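Long-range contacts in uncharacterized protein (Legionella pneumophila subsp. pneumophila, PDB 5T2X), which is of unknown function and belongs to the DUF5630 family, folding as a single all-helical chain: residues E84-L89 against Y167-G172; L94-Y99 against A127-F132; A204-E209 against K261-A266. One frame throughout, in Å; residues are numbered along the deposited sequence.

Contact 1: residues E84-L89 against Y167-G172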
ATOM      1  N   GLU A  84      -2.719   1.421  12.221  1.00 39.63           N
ATOM      2  CA  GLU A  84      -4.021   2.066  12.246  1.00 44.32           C
ATOM      3  C   GLU A  84      -4.791   1.707  10.982  1.00 44.07           C
ATOM      4  O   GLU A  84      -4.203   1.478   9.921  1.00 44.92           O
ATOM      5  CB  GLU A  84      -3.888   3.590  12.370  1.00 42.58           C
ATOM      6  CG  GLU A  84      -3.096   4.044  13.589  1.00 53.40           C
ATOM      7  CD  GLU A  84      -3.028   5.554  13.717  1.00 63.91           C
ATOM      8  OE1 GLU A  84      -3.786   6.250  13.008  1.00 65.69           O
ATOM      9  OE2 GLU A  84      -2.214   6.046  14.527  1.00 60.28           O
ATOM     10  N   GLU A  85      -6.111   1.654  11.106  1.00 41.31           N
ATOM     11  CA  GLU A  85      -6.986   1.326   9.993  1.00 41.89           C
ATOM     12  C   GLU A  85      -7.504   2.599   9.337  1.00 43.53           C
ATOM     13  O   GLU A  85      -7.717   3.617  10.000  1.00 45.99           O
ATOM     14  CB  GLU A  85      -8.164   0.467  10.459  1.00 38.38           C
ATOM     15  CG  GLU A  85      -7.766  -0.728  11.308  1.00 42.90           C
ATOM     16  CD  GLU A  85      -8.966  -1.477  11.853  1.00 49.54           C
ATOM     17  OE1 GLU A  85      -9.978  -1.589  11.130  1.00 54.42           O
ATOM     18  OE2 GLU A  85      -8.900  -1.945  13.010  1.00 54.37           O
ATOM     19  N   TYR A  86      -7.703   2.530   8.018  1.00 42.62           N
ATOM     20  CA  TYR A  86      -8.271   3.646   7.276  1.00 38.02           C
ATOM     21  C   TYR A  86      -8.790   3.139   5.942  1.00 41.99           C
ATOM     22  O   TYR A  86      -8.128   2.301   5.315  1.00 43.33           O
ATOM     23  CB  TYR A  86      -7.244   4.764   7.057  1.00 41.47           C
ATOM     24  CG  TYR A  86      -5.971   4.332   6.361  1.00 47.08           C
ATOM     25  CD1 TYR A  86      -5.841   4.435   4.980  1.00 41.68           C
ATOM     26  CD2 TYR A  86      -4.894   3.836   7.084  1.00 37.97           C
ATOM     27  CE1 TYR A  86      -4.679   4.046   4.341  1.00 38.77           C
ATOM     28  CE2 TYR A  86      -3.729   3.445   6.453  1.00 34.42           C
ATOM     29  CZ  TYR A  86      -3.626   3.554   5.083  1.00 35.83           C
ATOM     30  OH  TYR A  86      -2.465   3.167   4.452  1.00 38.35           O
ATOM     31  N   PRO A  87      -9.950   3.603   5.489  1.00 46.60           N
ATOM     32  CA  PRO A  87     -10.476   3.168   4.189  1.00 45.65           C
ATOM     33  C   PRO A  87      -9.623   3.712   3.055  1.00 51.02           C
ATOM     34  O   PRO A  87      -8.788   4.601   3.273  1.00 41.04           O
ATOM     35  CB  PRO A  87     -11.892   3.766   4.170  1.00 42.83           C
ATOM     36  CG  PRO A  87     -11.819   4.926   5.081  1.00 44.57           C
ATOM     37  CD  PRO A  87     -10.857   4.543   6.167  1.00 43.01           C
ATOM     38  N   PRO A  88      -9.808   3.215   1.818  1.00 43.20           N
ATOM     39  CA  PRO A  88     -10.804   2.236   1.355  1.00 39.36           C
ATOM     40  C   PRO A  88     -10.464   0.770   1.639  1.00 47.75           C
ATOM     41  O   PRO A  88     -11.287  -0.099   1.350  1.00 53.49           O
ATOM     42  CB  PRO A  88     -10.847   2.487  -0.153  1.00 41.08           C
ATOM     43  CG  PRO A  88      -9.472   2.940  -0.481  1.00 36.31           C
ATOM     44  CD  PRO A  88      -9.006   3.746   0.701  1.00 33.41           C
ATOM     45  N   LEU A  89      -9.286   0.495   2.193  1.00 43.64           N
ATOM     46  CA  LEU A  89      -8.884  -0.881   2.447  1.00 41.18           C
ATOM     47  C   LEU A  89      -9.594  -1.440   3.674  1.00 38.83           C
ATOM     48  O   LEU A  89      -9.813  -0.733   4.661  1.00 40.87           O
ATOM     49  CB  LEU A  89      -7.369  -0.975   2.636  1.00 41.85           C
ATOM     50  CG  LEU A  89      -6.509  -0.774   1.387  1.00 43.82           C
ATOM     51  CD1 LEU A  89      -5.053  -1.103   1.683  1.00 46.25           C
ATOM     52  CD2 LEU A  89      -7.028  -1.617   0.232  1.00 32.69           C
ATOM     53  N   TYR A 167      -5.150   3.974  -2.550  1.00 35.64           N
ATOM     54  CA  TYR A 167      -5.488   3.434  -1.243  1.00 42.71           C
ATOM     55  C   TYR A 167      -4.743   4.062  -0.073  1.00 41.77           C
ATOM     56  O   TYR A 167      -5.144   3.825   1.071  1.00 41.42           O
ATOM     57  CB  TYR A 167      -5.236   1.917  -1.210  1.00 33.20           C
ATOM     58  CG  TYR A 167      -5.845   1.150  -2.365  1.00 39.33           C
ATOM     59  CD1 TYR A 167      -7.192   0.814  -2.370  1.00 43.38           C
ATOM     60  CD2 TYR A 167      -5.066   0.747  -3.442  1.00 40.47           C
ATOM     61  CE1 TYR A 167      -7.749   0.106  -3.423  1.00 35.99           C
ATOM     62  CE2 TYR A 167      -5.614   0.039  -4.499  1.00 35.48           C
ATOM     63  CZ  TYR A 167      -6.956  -0.278  -4.483  1.00 44.31           C
ATOM     64  OH  TYR A 167      -7.505  -0.983  -5.530  1.00 56.23           O
ATOM     65  N   HIS A 168      -3.688   4.849  -0.304  1.00 33.59           N
ATOM     66  CA  HIS A 168      -2.814   5.229   0.801  1.00 37.06           C
ATOM     67  C   HIS A 168      -2.581   6.733   0.905  1.00 31.06           C
ATOM     68  O   HIS A 168      -1.577   7.153   1.489  1.00 38.52           O
ATOM     69  CB  HIS A 168      -1.488   4.475   0.700  1.00 29.52           C
ATOM     70  CG  HIS A 168      -1.651   2.989   0.772  1.00 31.12           C
ATOM     71  ND1 HIS A 168      -2.017   2.338   1.930  1.00 28.09           N
ATOM     72  CD2 HIS A 168      -1.536   2.031  -0.179  1.00 29.32           C
ATOM     73  CE1 HIS A 168      -2.103   1.041   1.695  1.00 34.94           C
ATOM     74  NE2 HIS A 168      -1.815   0.828   0.423  1.00 30.74           N
ATOM     75  N   TRP A 169      -3.483   7.546   0.357  1.00 35.38           N
ATOM     76  CA  TRP A 169      -3.621   8.969   0.711  1.00 38.68           C
ATOM     77  C   TRP A 169      -2.291   9.691   0.497  1.00 39.76           C
ATOM     78  O   TRP A 169      -1.716   9.591  -0.599  1.00 36.33           O
ATOM     79  CB  TRP A 169      -4.182   9.044   2.126  1.00 37.32           C
ATOM     80  CG  TRP A 169      -5.595   8.567   2.244  1.00 39.59           C
ATOM     81  CD1 TRP A 169      -6.017   7.276   2.354  1.00 37.82           C
ATOM     82  CD2 TRP A 169      -6.773   9.380   2.271  1.00 47.92           C
ATOM     83  NE1 TRP A 169      -7.388   7.232   2.443  1.00 46.60           N
ATOM     84  CE2 TRP A 169      -7.876   8.512   2.395  1.00 52.62           C
ATOM     85  CE3 TRP A 169      -7.002  10.758   2.201  1.00 47.05           C
ATOM     86  CZ2 TRP A 169      -9.188   8.976   2.451  1.00 47.25           C
ATOM     87  CZ3 TRP A 169      -8.306  11.217   2.256  1.00 45.33           C
ATOM     88  CH2 TRP A 169      -9.382  10.329   2.378  1.00 40.03           C
ATOM     89  N   THR A 170      -1.769  10.414   1.497  1.00 40.61           N
ATOM     90  CA  THR A 170      -0.574  11.230   1.281  1.00 34.64           C
ATOM     91  C   THR A 170       0.671  10.392   1.015  1.00 33.15           C
ATOM     92  O   THR A 170       1.401  10.705   0.059  1.00 40.95           O
ATOM     93  CB  THR A 170      -0.379  12.185   2.465  1.00 37.00           C
ATOM     94  OG1 THR A 170      -1.389  13.201   2.434  1.00 39.76           O
ATOM     95  CG2 THR A 170       0.999  12.831   2.425  1.00 36.98           C
ATOM     96  N   PRO A 171       0.990   9.350   1.797  1.00 41.67           N
ATOM     97  CA  PRO A 171       2.171   8.540   1.453  1.00 33.71           C
ATOM     98  C   PRO A 171       2.087   7.905   0.077  1.00 38.51           C
ATOM     99  O   PRO A 171       3.128   7.695  -0.560  1.00 33.65           O
ATOM    100  CB  PRO A 171       2.202   7.481   2.563  1.00 37.62           C
ATOM    101  CG  PRO A 171       1.521   8.127   3.706  1.00 37.01           C
ATOM    102  CD  PRO A 171       0.422   8.940   3.096  1.00 36.71           C
ATOM    103  N   GLY A 172       0.882   7.596  -0.404  1.00 36.44           N
ATOM    104  CA  GLY A 172       0.750   7.073  -1.754  1.00 35.81           C
ATOM    105  C   GLY A 172       1.126   8.098  -2.808  1.00 36.94           C
ATOM    106  O   GLY A 172       1.885   7.805  -3.736  1.00 35.21           O
TER
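Two hydrogen bonds and a small apolar patch join the loop 84-89, between helices 66-76 and 91-111, to the start of helix 169-185. Tyr86 OH comes in at the edge of the His168 imidazole and is hydrogen-bonded to His168 ND1 at 2.7 Å; the two side chains cross at about a right angle. One residue on, Pro87 O takes the N-H of Trp169 NE1 at 3.1 Å, a fairly straight bond (162°) lying in both the carbonyl plane and the indole plane. The Tyr86 and Trp169 rings meet obliquely, planes at 80°, with Tyr86 CD1 3.9 Å from Trp169 CD1. At the Pro88-Leu89 end, Pro88 CG and Leu89 CD2 each lie 3.6 Å from Tyr167 CD1, while Leu89 CD1 reaches His168 CE1.

A cis peptide bond precedes Pro88, turning the loop there, and chi1 of 56° puts the Tyr86 ring in the crowded position between backbone N and carbonyl carbon. The imidazole is gripped at both nitrogens, because His168 NE2 also bonds His130 O; Trp169 meets Phe273 edge-to-face. In this all-helical fold, one side-chain to side-chain and one side-chain to backbone hydrogen bond fasten the interhelical loop to a helix start.

Contact 2: residues L94-Y99 against A127-F132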
ATOM      1  N   LEU A  94      -5.581  -5.200   5.091  1.00 31.34           N
ATOM      2  CA  LEU A  94      -4.466  -4.637   5.843  1.00 34.96           C
ATOM      3  C   LEU A  94      -3.632  -5.732   6.496  1.00 35.10           C
ATOM      4  O   LEU A  94      -2.398  -5.696   6.438  1.00 33.52           O
ATOM      5  CB  LEU A  94      -4.989  -3.657   6.892  1.00 31.95           C
ATOM      6  CG  LEU A  94      -3.945  -3.005   7.799  1.00 38.76           C
ATOM      7  CD1 LEU A  94      -2.943  -2.205   6.982  1.00 30.16           C
ATOM      8  CD2 LEU A  94      -4.619  -2.125   8.839  1.00 34.91           C
ATOM      9  N   VAL A  95      -4.288  -6.720   7.109  1.00 35.67           N
ATOM     10  CA  VAL A  95      -3.564  -7.773   7.816  1.00 31.50           C
ATOM     11  C   VAL A  95      -2.855  -8.693   6.830  1.00 30.68           C
ATOM     12  O   VAL A  95      -1.679  -9.033   7.009  1.00 31.75           O
ATOM     13  CB  VAL A  95      -4.519  -8.555   8.735  1.00 31.50           C
ATOM     14  CG1 VAL A  95      -3.820  -9.774   9.311  1.00 22.51           C
ATOM     15  CG2 VAL A  95      -5.028  -7.658   9.850  1.00 23.18           C
ATOM     16  N   LYS A  96      -3.559  -9.119   5.777  1.00 25.93           N
ATOM     17  CA  LYS A  96      -2.930  -9.971   4.772  1.00 31.45           C
ATOM     18  C   LYS A  96      -1.772  -9.254   4.092  1.00 33.70           C
ATOM     19  O   LYS A  96      -0.725  -9.859   3.831  1.00 35.57           O
ATOM     20  CB  LYS A  96      -3.957 -10.420   3.734  1.00 31.17           C
ATOM     21  CG  LYS A  96      -5.042 -11.339   4.260  1.00 27.08           C
ATOM     22  CD  LYS A  96      -6.033 -11.657   3.154  1.00 31.65           C
ATOM     23  CE  LYS A  96      -7.212 -12.463   3.665  1.00 32.17           C
ATOM     24  NZ  LYS A  96      -8.227 -12.662   2.593  1.00 34.22           N
ATOM     25  N   GLY A  97      -1.942  -7.963   3.798  1.00 33.14           N
ATOM     26  CA  GLY A  97      -0.868  -7.212   3.168  1.00 25.65           C
ATOM     27  C   GLY A  97       0.365  -7.112   4.044  1.00 31.86           C
ATOM     28  O   GLY A  97       1.493  -7.230   3.560  1.00 36.52           O
ATOM     29  N   ILE A  98       0.167  -6.896   5.346  1.00 37.31           N
ATOM     30  CA  ILE A  98       1.296  -6.847   6.270  1.00 32.48           C
ATOM     31  C   ILE A  98       1.947  -8.218   6.390  1.00 35.43           C
ATOM     32  O   ILE A  98       3.178  -8.337   6.403  1.00 30.36           O
ATOM     33  CB  ILE A  98       0.838  -6.315   7.640  1.00 32.76           C
ATOM     34  CG1 ILE A  98       0.433  -4.846   7.537  1.00 37.94           C
ATOM     35  CG2 ILE A  98       1.931  -6.501   8.685  1.00 30.21           C
ATOM     36  CD1 ILE A  98      -0.299  -4.336   8.761  1.00 43.89           C
ATOM     37  N   TYR A  99       1.134  -9.275   6.472  1.00 28.40           N
ATOM     38  CA  TYR A  99       1.677 -10.620   6.624  1.00 25.45           C
ATOM     39  C   TYR A  99       2.501 -11.023   5.406  1.00 30.35           C
ATOM     40  O   TYR A  99       3.642 -11.482   5.537  1.00 35.18           O
ATOM     41  CB  TYR A  99       0.547 -11.622   6.863  1.00 27.82           C
ATOM     42  CG  TYR A  99       0.992 -13.063   6.751  1.00 30.16           C
ATOM     43  CD1 TYR A  99       1.609 -13.705   7.817  1.00 28.86           C
ATOM     44  CD2 TYR A  99       0.804 -13.779   5.573  1.00 29.86           C
ATOM     45  CE1 TYR A  99       2.025 -15.022   7.715  1.00 28.65           C
ATOM     46  CE2 TYR A  99       1.213 -15.093   5.462  1.00 33.60           C
ATOM     47  CZ  TYR A  99       1.823 -15.710   6.535  1.00 32.35           C
ATOM     48  OH  TYR A  99       2.231 -17.017   6.425  1.00 38.65           O
ATOM     49  N   ALA A 127       0.883  -7.053  -2.659  1.00 29.80           N
ATOM     50  CA  ALA A 127       0.318  -5.990  -3.485  1.00 31.38           C
ATOM     51  C   ALA A 127      -1.099  -6.318  -3.933  1.00 33.29           C
ATOM     52  O   ALA A 127      -1.895  -5.404  -4.178  1.00 28.58           O
ATOM     53  CB  ALA A 127       1.210  -5.735  -4.700  1.00 29.38           C
ATOM     54  N   TYR A 128      -1.429  -7.607  -4.056  1.00 27.70           N
ATOM     55  CA  TYR A 128      -2.803  -7.989  -4.365  1.00 27.83           C
ATOM     56  C   TYR A 128      -3.760  -7.535  -3.271  1.00 31.41           C
ATOM     57  O   TYR A 128      -4.925  -7.229  -3.550  1.00 37.39           O
ATOM     58  CB  TYR A 128      -2.893  -9.501  -4.566  1.00 32.13           C
ATOM     59  CG  TYR A 128      -4.254  -9.989  -5.012  1.00 39.51           C
ATOM     60  CD1 TYR A 128      -4.593 -10.029  -6.358  1.00 38.44           C
ATOM     61  CD2 TYR A 128      -5.198 -10.416  -4.086  1.00 37.25           C
ATOM     62  CE1 TYR A 128      -5.834 -10.476  -6.770  1.00 39.03           C
ATOM     63  CE2 TYR A 128      -6.441 -10.864  -4.489  1.00 47.16           C
ATOM     64  CZ  TYR A 128      -6.754 -10.892  -5.832  1.00 46.72           C
ATOM     65  OH  TYR A 128      -7.991 -11.338  -6.236  1.00 58.99           O
ATOM     66  N   GLN A 129      -3.290  -7.487  -2.026  1.00 32.43           N
ATOM     67  CA  GLN A 129      -4.032  -6.900  -0.920  1.00 32.94           C
ATOM     68  C   GLN A 129      -3.818  -5.394  -0.814  1.00 36.33           C
ATOM     69  O   GLN A 129      -4.265  -4.783   0.163  1.00 40.89           O
ATOM     70  CB  GLN A 129      -3.639  -7.581   0.393  1.00 31.12           C
ATOM     71  CG  GLN A 129      -3.840  -9.088   0.388  1.00 35.02           C
ATOM     72  CD  GLN A 129      -5.304  -9.483   0.343  1.00 34.69           C
ATOM     73  OE1 GLN A 129      -6.163  -8.789   0.887  1.00 31.23           O
ATOM     74  NE2 GLN A 129      -5.596 -10.603  -0.308  1.00 31.84           N
ATOM     75  N   HIS A 130      -3.126  -4.797  -1.790  1.00 29.30           N
ATOM     76  CA  HIS A 130      -2.943  -3.348  -1.885  1.00 32.89           C
ATOM     77  C   HIS A 130      -2.145  -2.798  -0.705  1.00 34.33           C
ATOM     78  O   HIS A 130      -2.394  -1.690  -0.225  1.00 33.48           O
ATOM     79  CB  HIS A 130      -4.287  -2.630  -2.020  1.00 38.31           C
ATOM     80  CG  HIS A 130      -5.149  -3.176  -3.114  1.00 42.02           C
ATOM     81  ND1 HIS A 130      -4.772  -3.156  -4.439  1.00 37.69           N
ATOM     82  CD2 HIS A 130      -6.367  -3.766  -3.078  1.00 35.81           C
ATOM     83  CE1 HIS A 130      -5.720  -3.707  -5.174  1.00 38.15           C
ATOM     84  NE2 HIS A 130      -6.700  -4.087  -4.373  1.00 37.57           N
ATOM     85  N   CYS A 131      -1.168  -3.572  -0.242  1.00 31.09           N
ATOM     86  CA  CYS A 131      -0.302  -3.119   0.837  1.00 27.38           C
ATOM     87  C   CYS A 131       0.652  -2.044   0.329  1.00 31.75           C
ATOM     88  O   CYS A 131       1.288  -2.209  -0.717  1.00 27.68           O
ATOM     89  CB  CYS A 131       0.483  -4.295   1.414  1.00 22.65           C
ATOM     90  SG  CYS A 131       1.622  -3.855   2.742  1.00 32.25           S
ATOM     91  N   PHE A 132       0.750  -0.938   1.074  1.00 34.00           N
ATOM     92  CA  PHE A 132       1.622   0.158   0.657  1.00 27.05           C
ATOM     93  C   PHE A 132       3.081  -0.276   0.629  1.00 27.46           C
ATOM     94  O   PHE A 132       3.840   0.138  -0.256  1.00 36.66           O
ATOM     95  CB  PHE A 132       1.446   1.362   1.583  1.00 28.51           C
ATOM     96  CG  PHE A 132       2.431   2.472   1.322  1.00 34.70           C
ATOM     97  CD1 PHE A 132       2.182   3.421   0.346  1.00 35.14           C
ATOM     98  CD2 PHE A 132       3.610   2.560   2.050  1.00 29.61           C
ATOM     99  CE1 PHE A 132       3.086   4.439   0.100  1.00 37.43           C
ATOM    100  CE2 PHE A 132       4.518   3.571   1.806  1.00 33.96           C
ATOM    101  CZ  PHE A 132       4.254   4.515   0.832  1.00 34.22           C
TER
HETATM  102  O   HOH W   1      -8.434  -9.626   1.974  1.00 42.88           O
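Backbone packing comes first here. The CA atoms of the two segments come closest at Gly97 and Cys131, 4.7 Å apart, and the bare CA of Gly97 packs on Cys131 CB at 3.7 Å. The thiol and CB of Cys131 both rest on this glycine: with chi1 of 179°, SG stands anti to the backbone N and beside the carbonyl carbon, and Cys131 SG lies 3.5 Å from Gly97 O. That carbonyl also accepts a hydrogen bond from Ser126 OG, one residue before the second segment.

The aliphatic stem of Lys96 packs on the Gln129 amide, the two chains crossing obliquely. Lys96 is extended beyond CG, whereas Gln129 bends at chi2 (-68°), which lays its amide across the lysine stem. Gln129 CG touches Lys96 CB at 3.6 Å, and Gln129 CD lies an equal 3.6 Å from Lys96 CD. Gln129 CB also rests against the backbone of Gly97, so one side chain covers both neighbours.

One water bridges the two polar ends, accepting from Lys96 NZ at 3.1 Å and donating to Gln129 OE1 at 2.7 Å. Lys96 NZ has in addition a long, weak ion pair with Glu61, and its stem packs on Trp69 of helix 66-76.

The turn itself is held by helix-ending bonds, His130 N to Ala127 O and Cys131 N to Ser126 O, with His130 at positive phi. This is a Schellman motif closing helix 117-128, after which Cys131 is at the N-cap position of helix 132-147, the whole corner packed against a glycine in helix 91-111.

Contact 3: residues A204-E209 against K261-A266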
ATOM      1  N   ALA A 204      -0.621  15.377  -2.358  1.00 38.70           N
ATOM      2  CA  ALA A 204      -0.184  14.787  -1.097  1.00 41.37           C
ATOM      3  C   ALA A 204      -0.267  15.796   0.042  1.00 43.22           C
ATOM      4  O   ALA A 204      -0.604  15.436   1.176  1.00 43.15           O
ATOM      5  CB  ALA A 204       1.240  14.250  -1.235  1.00 33.42           C
ATOM      6  N   ARG A 205       0.029  17.065  -0.240  1.00 40.66           N
ATOM      7  CA  ARG A 205      -0.070  18.084   0.798  1.00 39.71           C
ATOM      8  C   ARG A 205      -1.525  18.397   1.121  1.00 39.43           C
ATOM      9  O   ARG A 205      -1.897  18.506   2.296  1.00 43.73           O
ATOM     10  CB  ARG A 205       0.669  19.349   0.365  1.00 38.50           C
ATOM     11  CG  ARG A 205       0.814  20.383   1.466  1.00 47.51           C
ATOM     12  CD  ARG A 205       1.565  21.608   0.973  1.00 46.60           C
ATOM     13  NE  ARG A 205       1.917  22.509   2.067  1.00 53.77           N
ATOM     14  CZ  ARG A 205       2.554  23.664   1.908  1.00 60.16           C
ATOM     15  NH1 ARG A 205       2.911  24.068   0.696  1.00 50.43           N
ATOM     16  NH2 ARG A 205       2.835  24.418   2.964  1.00 54.04           N
ATOM     17  N   LYS A 206      -2.366  18.531   0.090  1.00 38.58           N
ATOM     18  CA  LYS A 206      -3.777  18.846   0.289  1.00 44.56           C
ATOM     19  C   LYS A 206      -4.538  17.728   0.990  1.00 47.83           C
ATOM     20  O   LYS A 206      -5.640  17.968   1.493  1.00 58.47           O
ATOM     21  CB  LYS A 206      -4.431  19.160  -1.057  1.00 40.16           C
ATOM     22  CG  LYS A 206      -3.854  20.393  -1.731  1.00 41.71           C
ATOM     23  CD  LYS A 206      -4.434  20.611  -3.116  1.00 42.58           C
ATOM     24  CE  LYS A 206      -3.844  21.861  -3.748  1.00 46.88           C
ATOM     25  NZ  LYS A 206      -4.090  23.065  -2.904  1.00 48.93           N
ATOM     26  N   LEU A 207      -3.987  16.516   1.030  1.00 48.21           N
ATOM     27  CA  LEU A 207      -4.603  15.414   1.753  1.00 43.21           C
ATOM     28  C   LEU A 207      -4.003  15.200   3.134  1.00 39.67           C
ATOM     29  O   LEU A 207      -4.576  14.451   3.929  1.00 44.39           O
ATOM     30  CB  LEU A 207      -4.482  14.112   0.947  1.00 43.47           C
ATOM     31  CG  LEU A 207      -5.171  14.045  -0.417  1.00 45.05           C
ATOM     32  CD1 LEU A 207      -4.926  12.692  -1.067  1.00 39.43           C
ATOM     33  CD2 LEU A 207      -6.660  14.317  -0.288  1.00 50.05           C
ATOM     34  N   SER A 208      -2.880  15.854   3.443  1.00 37.75           N
ATOM     35  CA  SER A 208      -2.122  15.562   4.655  1.00 41.24           C
ATOM     36  C   SER A 208      -2.868  15.904   5.939  1.00 51.04           C
ATOM     37  O   SER A 208      -2.423  15.492   7.015  1.00 51.65           O
ATOM     38  CB  SER A 208      -0.788  16.310   4.622  1.00 37.80           C
ATOM     39  OG  SER A 208      -0.991  17.708   4.513  1.00 47.80           O
ATOM     40  N   GLU A 209      -3.980  16.636   5.861  1.00 54.86           N
ATOM     41  CA  GLU A 209      -4.719  17.020   7.056  1.00 64.51           C
ATOM     42  C   GLU A 209      -5.837  16.051   7.412  1.00 59.20           C
ATOM     43  O   GLU A 209      -6.311  16.068   8.554  1.00 72.57           O
ATOM     44  CB  GLU A 209      -5.314  18.424   6.887  1.00 72.19           C
ATOM     45  CG  GLU A 209      -4.296  19.523   6.603  1.00 87.74           C
ATOM     46  CD  GLU A 209      -3.617  20.051   7.856  1.00 87.86           C
ATOM     47  OE1 GLU A 209      -3.436  19.277   8.819  1.00 89.09           O
ATOM     48  OE2 GLU A 209      -3.267  21.250   7.879  1.00 82.21           O
ATOM     49  N   LYS A 261      -5.616  21.383 -11.137  1.00 56.12           N
ATOM     50  CA  LYS A 261      -5.861  19.946 -11.225  1.00 58.09           C
ATOM     51  C   LYS A 261      -5.644  19.267  -9.878  1.00 52.33           C
ATOM     52  O   LYS A 261      -6.395  18.359  -9.507  1.00 54.84           O
ATOM     53  CB  LYS A 261      -4.966  19.320 -12.294  1.00 59.34           C
ATOM     54  CG  LYS A 261      -5.362  19.662 -13.723  1.00 69.51           C
ATOM     55  CD  LYS A 261      -4.358  19.111 -14.725  1.00 74.68           C
ATOM     56  CE  LYS A 261      -4.238  17.599 -14.620  1.00 82.03           C
ATOM     57  NZ  LYS A 261      -3.241  17.052 -15.582  1.00 86.80           N
ATOM     58  N   ALA A 262      -4.624  19.698  -9.131  1.00 47.12           N
ATOM     59  CA  ALA A 262      -4.368  19.108  -7.822  1.00 45.47           C
ATOM     60  C   ALA A 262      -5.488  19.433  -6.841  1.00 49.55           C
ATOM     61  O   ALA A 262      -5.923  18.561  -6.078  1.00 47.22           O
ATOM     62  CB  ALA A 262      -3.023  19.592  -7.283  1.00 42.18           C
ATOM     63  N   SER A 263      -5.967  20.679  -6.846  1.00 48.43           N
ATOM     64  CA  SER A 263      -7.056  21.058  -5.951  1.00 42.87           C
ATOM     65  C   SER A 263      -8.347  20.337  -6.315  1.00 43.83           C
ATOM     66  O   SER A 263      -9.101  19.919  -5.429  1.00 58.18           O
ATOM     67  CB  SER A 263      -7.263  22.572  -5.984  1.00 46.99           C
ATOM     68  OG  SER A 263      -6.108  23.257  -5.535  1.00 56.77           O
ATOM     69  N   GLU A 264      -8.617  20.179  -7.612  1.00 47.48           N
ATOM     70  CA  GLU A 264      -9.844  19.517  -8.043  1.00 56.53           C
ATOM     71  C   GLU A 264      -9.842  18.043  -7.656  1.00 58.77           C
ATOM     72  O   GLU A 264     -10.843  17.522  -7.151  1.00 62.73           O
ATOM     73  CB  GLU A 264     -10.020  19.675  -9.553  1.00 69.19           C
ATOM     74  CG  GLU A 264     -11.364  19.197 -10.074  1.00 83.38           C
ATOM     75  CD  GLU A 264     -11.446  19.239 -11.587  1.00 96.59           C
ATOM     76  OE1 GLU A 264     -11.188  18.198 -12.228  1.00 97.68           O
ATOM     77  OE2 GLU A 264     -11.759  20.317 -12.135  1.00101.08           O
ATOM     78  N   LYS A 265      -8.722  17.354  -7.885  1.00 53.70           N
ATOM     79  CA  LYS A 265      -8.660  15.927  -7.583  1.00 50.45           C
ATOM     80  C   LYS A 265      -8.621  15.677  -6.081  1.00 49.90           C
ATOM     81  O   LYS A 265      -9.179  14.685  -5.600  1.00 53.83           O
ATOM     82  CB  LYS A 265      -7.449  15.299  -8.272  1.00 51.98           C
ATOM     83  CG  LYS A 265      -7.520  15.340  -9.791  1.00 58.04           C
ATOM     84  CD  LYS A 265      -6.266  14.767 -10.430  1.00 68.92           C
ATOM     85  CE  LYS A 265      -6.344  14.838 -11.949  1.00 75.80           C
ATOM     86  NZ  LYS A 265      -5.095  14.346 -12.599  1.00 79.30           N
ATOM     87  N   ALA A 266      -7.965  16.561  -5.324  1.00 50.50           N
ATOM     88  CA  ALA A 266      -7.942  16.408  -3.873  1.00 51.40           C
ATOM     89  C   ALA A 266      -9.302  16.707  -3.257  1.00 62.60           C
ATOM     90  O   ALA A 266      -9.676  16.086  -2.255  1.00 61.59           O
ATOM     91  CB  ALA A 266      -6.871  17.309  -3.261  1.00 48.29           C
TER
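With chi1 at -64°, CG of Lys206 sits beside the backbone N and anti to the carbonyl carbon, and the next two torsions are anti, so the chain runs out straight toward helix 252-272. Only at chi4 (-58°) does it bend, turning NZ off the line of the chain. Ser263 has its OG in the same chi1 position, beside its own backbone N, and this brings the hydroxyl up to the end of the lysine.

The lysine makes its contact along nearly its whole length. At the root, CB of Lys206 meets Ala266 CB at 3.8 Å, and here the two backbones are at their closest. Farther out, Lys206 CD passes 3.9 Å from Ala262 O, one helical turn back from Ala266. At the tip, Lys206 CE approaches Ser263 OG to 3.2 Å and Lys206 NZ lies 3.3 Å from the same oxygen; the hydroxyl is also hydrogen-bonded to Tyr259 O. Beside this, CD2 of Leu207 lies 4.2 Å from Ala266 CB, and the leucine packs further on Ile269 and Leu270 of the same helix.

Just past the last turns of helix 191-207, Ser208 OG bonds Arg205 O (2.5 Å), using a carbonyl lone pair, and Ser208 N shares that acceptor. Lys265, next to Ala266, also reaches Glu199, two turns before Lys206 in helix 191-207, in a salt bridge. This is helix-helix packing in an all-helical fold, with small alanine and serine residues of helix 252-272 receiving the long lysine from the C-terminal end of helix 191-207.

Contact 1 lies between the other two and touches both. Its centre is about 11 Å from that of contact 2, and besides the bond from the imidazole of contact 1 they are joined where the rings of Tyr167 and His130 stack, Tyr167 OH coming 3.3 Å from His130 CE1. Toward contact 3, with centres about 14 Å apart, Thr170 OG1 lies 2.7 Å from Ala204 O, a probable hydrogen bond, linking the successive helices 169-185 and 191-207. Contacts 2 and 3 do not meet: their nearest atoms are about 10 Å apart. Residues 167-172 thus touch both neighbouring contacts.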